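Local coordinates for Rv3651-like N-terminal domain-containing protein (Mycobacterium tuberculosis, PDB 4Q6U) that is of unknown function but carries three sensor-type domains, one GAF-like and two PAS-like, consistent with a role in sensing signals, at residues A56-T61 / T78-M83. Residues are numbered along the deposited sequence; the frame is centred on the assembly and turned at random.
Sequences AETLQT and TEPVIM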
ATOM      1  N   ALA B  56     -38.703  -6.938   4.729  1.00 64.96           N
ATOM      2  CA  ALA B  56     -39.115  -8.275   4.320  1.00 65.82           C
ATOM      3  C   ALA B  56     -40.227  -8.222   3.278  1.00 67.48           C
ATOM      4  O   ALA B  56     -40.215  -8.986   2.308  1.00 64.78           O
ATOM      5  CB  ALA B  56     -39.560  -9.084   5.534  1.00 74.80           C
ATOM      6  N   GLU B  57     -41.184  -7.317   3.484  1.00 67.13           N
ATOM      7  CA  GLU B  57     -42.290  -7.126   2.546  1.00 71.82           C
ATOM      8  C   GLU B  57     -41.807  -6.530   1.216  1.00 70.52           C
ATOM      9  O   GLU B  57     -42.292  -6.902   0.145  1.00 63.77           O
ATOM     10  CB  GLU B  57     -43.367  -6.232   3.167  1.00 69.81           C
ATOM     11  N   THR B  58     -40.850  -5.610   1.288  1.00 62.12           N
ATOM     12  CA  THR B  58     -40.293  -4.995   0.087  1.00 59.10           C
ATOM     13  C   THR B  58     -39.615  -6.046  -0.775  1.00 63.09           C
ATOM     14  O   THR B  58     -39.688  -5.997  -2.006  1.00 55.99           O
ATOM     15  CB  THR B  58     -39.284  -3.887   0.434  1.00 59.93           C
ATOM     16  OG1 THR B  58     -39.961  -2.834   1.128  1.00 58.81           O
ATOM     17  CG2 THR B  58     -38.642  -3.320  -0.827  1.00 54.12           C
ATOM     18  N   LEU B  59     -38.967  -7.006  -0.122  1.00 57.90           N
ATOM     19  CA  LEU B  59     -38.365  -8.122  -0.837  1.00 66.74           C
ATOM     20  C   LEU B  59     -39.452  -8.958  -1.509  1.00 61.69           C
ATOM     21  O   LEU B  59     -39.325  -9.350  -2.660  1.00 57.74           O
ATOM     22  CB  LEU B  59     -37.530  -8.989   0.107  1.00 67.26           C
ATOM     23  CG  LEU B  59     -36.273  -8.339   0.686  1.00 66.81           C
ATOM     24  CD1 LEU B  59     -35.433  -9.359   1.437  1.00 68.99           C
ATOM     25  CD2 LEU B  59     -35.480  -7.697  -0.425  1.00 52.78           C
ATOM     26  N   GLN B  60     -40.525  -9.208  -0.771  1.00 61.08           N
ATOM     27  CA  GLN B  60     -41.671  -9.980  -1.253  1.00 66.36           C
ATOM     28  C   GLN B  60     -42.335  -9.395  -2.494  1.00 65.46           C
ATOM     29  O   GLN B  60     -42.599 -10.094  -3.472  1.00 61.98           O
ATOM     30  CB  GLN B  60     -42.726 -10.076  -0.154  1.00 67.42           C
ATOM     31  CG  GLN B  60     -42.814 -11.390   0.583  1.00 74.00           C
ATOM     32  CD  GLN B  60     -43.901 -11.349   1.636  1.00 78.67           C
ATOM     33  OE1 GLN B  60     -44.415 -10.278   1.960  1.00 72.67           O
ATOM     34  NE2 GLN B  60     -44.267 -12.511   2.166  1.00 87.61           N
ATOM     35  N   THR B  61     -42.620  -8.103  -2.419  1.00 61.85           N
ATOM     36  CA  THR B  61     -43.488  -7.428  -3.367  1.00 61.92           C
ATOM     37  C   THR B  61     -42.753  -6.753  -4.503  1.00 63.27           C
ATOM     38  O   THR B  61     -43.363  -6.436  -5.523  1.00 58.98           O
ATOM     39  CB  THR B  61     -44.331  -6.356  -2.661  1.00 63.66           C
ATOM     40  OG1 THR B  61     -43.463  -5.356  -2.102  1.00 62.15           O
ATOM     41  CG2 THR B  61     -45.180  -6.985  -1.556  1.00 68.68           C
ATOM     42  N   THR B  78     -39.697   2.339   2.355  1.00 53.30           N
ATOM     43  CA  THR B  78     -38.702   1.493   1.730  1.00 51.49           C
ATOM     44  C   THR B  78     -38.688   1.661   0.211  1.00 50.79           C
ATOM     45  O   THR B  78     -39.727   1.830  -0.429  1.00 52.05           O
ATOM     46  CB  THR B  78     -38.930   0.008   2.072  1.00 59.56           C
ATOM     47  OG1 THR B  78     -40.286  -0.355   1.786  1.00 59.31           O
ATOM     48  CG2 THR B  78     -38.639  -0.259   3.541  1.00 52.37           C
ATOM     49  N   GLU B  79     -37.480   1.612  -0.340  1.00 51.03           N
ATOM     50  CA  GLU B  79     -37.234   1.725  -1.768  1.00 53.37           C
ATOM     51  C   GLU B  79     -36.397   0.538  -2.198  1.00 46.60           C
ATOM     52  O   GLU B  79     -35.265   0.380  -1.731  1.00 48.22           O
ATOM     53  CB  GLU B  79     -36.501   3.029  -2.097  1.00 50.72           C
ATOM     54  CG  GLU B  79     -37.299   4.282  -1.821  1.00 56.84           C
ATOM     55  CD  GLU B  79     -38.522   4.388  -2.699  1.00 59.00           C
ATOM     56  OE1 GLU B  79     -38.457   3.954  -3.862  1.00 58.97           O
ATOM     57  OE2 GLU B  79     -39.551   4.891  -2.217  1.00 64.91           O
ATOM     58  N   PRO B  80     -36.949  -0.315  -3.070  1.00 47.04           N
ATOM     59  CA  PRO B  80     -36.187  -1.452  -3.584  1.00 45.87           C
ATOM     60  C   PRO B  80     -35.022  -0.991  -4.455  1.00 44.03           C
ATOM     61  O   PRO B  80     -35.129   0.037  -5.125  1.00 44.83           O
ATOM     62  CB  PRO B  80     -37.229  -2.216  -4.419  1.00 49.84           C
ATOM     63  CG  PRO B  80     -38.173  -1.172  -4.855  1.00 49.78           C
ATOM     64  CD  PRO B  80     -38.304  -0.270  -3.651  1.00 48.86           C
ATOM     65  N   VAL B  81     -33.920  -1.729  -4.423  1.00 42.62           N
ATOM     66  CA  VAL B  81     -32.850  -1.516  -5.378  1.00 40.98           C
ATOM     67  C   VAL B  81     -32.794  -2.751  -6.263  1.00 49.98           C
ATOM     68  O   VAL B  81     -32.318  -3.810  -5.843  1.00 40.51           O
ATOM     69  CB  VAL B  81     -31.492  -1.289  -4.708  1.00 39.52           C
ATOM     70  CG1 VAL B  81     -30.479  -0.813  -5.740  1.00 38.52           C
ATOM     71  CG2 VAL B  81     -31.618  -0.266  -3.589  1.00 43.77           C
ATOM     72  N   ILE B  82     -33.302  -2.617  -7.482  1.00 41.27           N
ATOM     73  CA  ILE B  82     -33.508  -3.777  -8.330  1.00 41.66           C
ATOM     74  C   ILE B  82     -32.657  -3.697  -9.582  1.00 43.22           C
ATOM     75  O   ILE B  82     -32.729  -2.724 -10.332  1.00 40.38           O
ATOM     76  CB  ILE B  82     -34.988  -3.921  -8.707  1.00 46.16           C
ATOM     77  CG1 ILE B  82     -35.836  -3.947  -7.432  1.00 45.11           C
ATOM     78  CG2 ILE B  82     -35.201  -5.179  -9.534  1.00 50.93           C
ATOM     79  CD1 ILE B  82     -37.340  -4.026  -7.675  1.00 47.42           C
HETATM   80  N   MSE B  83     -31.829  -4.720  -9.767  1.00 41.97           N
HETATM   81  CA  MSE B  83     -30.938  -4.843 -10.917  1.00 47.82           C
HETATM   82  C   MSE B  83     -31.778  -5.046 -12.164  1.00 50.00           C
HETATM   83  O   MSE B  83     -32.901  -5.529 -12.071  1.00 47.29           O
HETATM   84  CB  MSE B  83     -29.976  -6.011 -10.712  1.00 37.46           C
HETATM   85  CG  MSE B  83     -28.958  -6.208 -11.827  1.00 44.40           C
HETATM   86 SE   MSE B  83     -28.011  -4.547 -12.151  1.00 47.55          SE
HETATM   87  CE  MSE B  83     -26.979  -5.096 -13.753  1.00 33.47           C
TER
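T58 and T78 meet through their hydroxyls, with OG1 of T58 2.6 Å from OG1 of T78. The distance suits a short hydrogen bond, the one polar link between helix segment 56-61 and strand segment 78-83. T58 uses the two branches of its side chain differently. Its OG1 lies beside the backbone N (chi1 -64°) and turns to T78. Its CG2 reaches P80, 4.0 Å from CB of the ring. This methyl lies over the face of the P80 ring, and the two side chains cross at about a right angle. In T78, OG1 sits between the backbone N and the carbonyl carbon (chi1 52°), which leaves it facing T58.

T58 OG1 is also hydrogen-bonded to A54 O, one turn back in the helix. Both threonines are buried, and T58 OG1 has two polar partners, T78 OG1 and A54 O.

L65 of strand 65-69 touches both threonines, and V91 of strand 88-97 touches T58. M88 of strand 88-97 packs on P80. By way of T58, the last turn of helix 48-61 thus packs against strand 74-82, which runs between strands 65-69 and 88-97 in the antiparallel sheet of the GAF-like N-terminal domain.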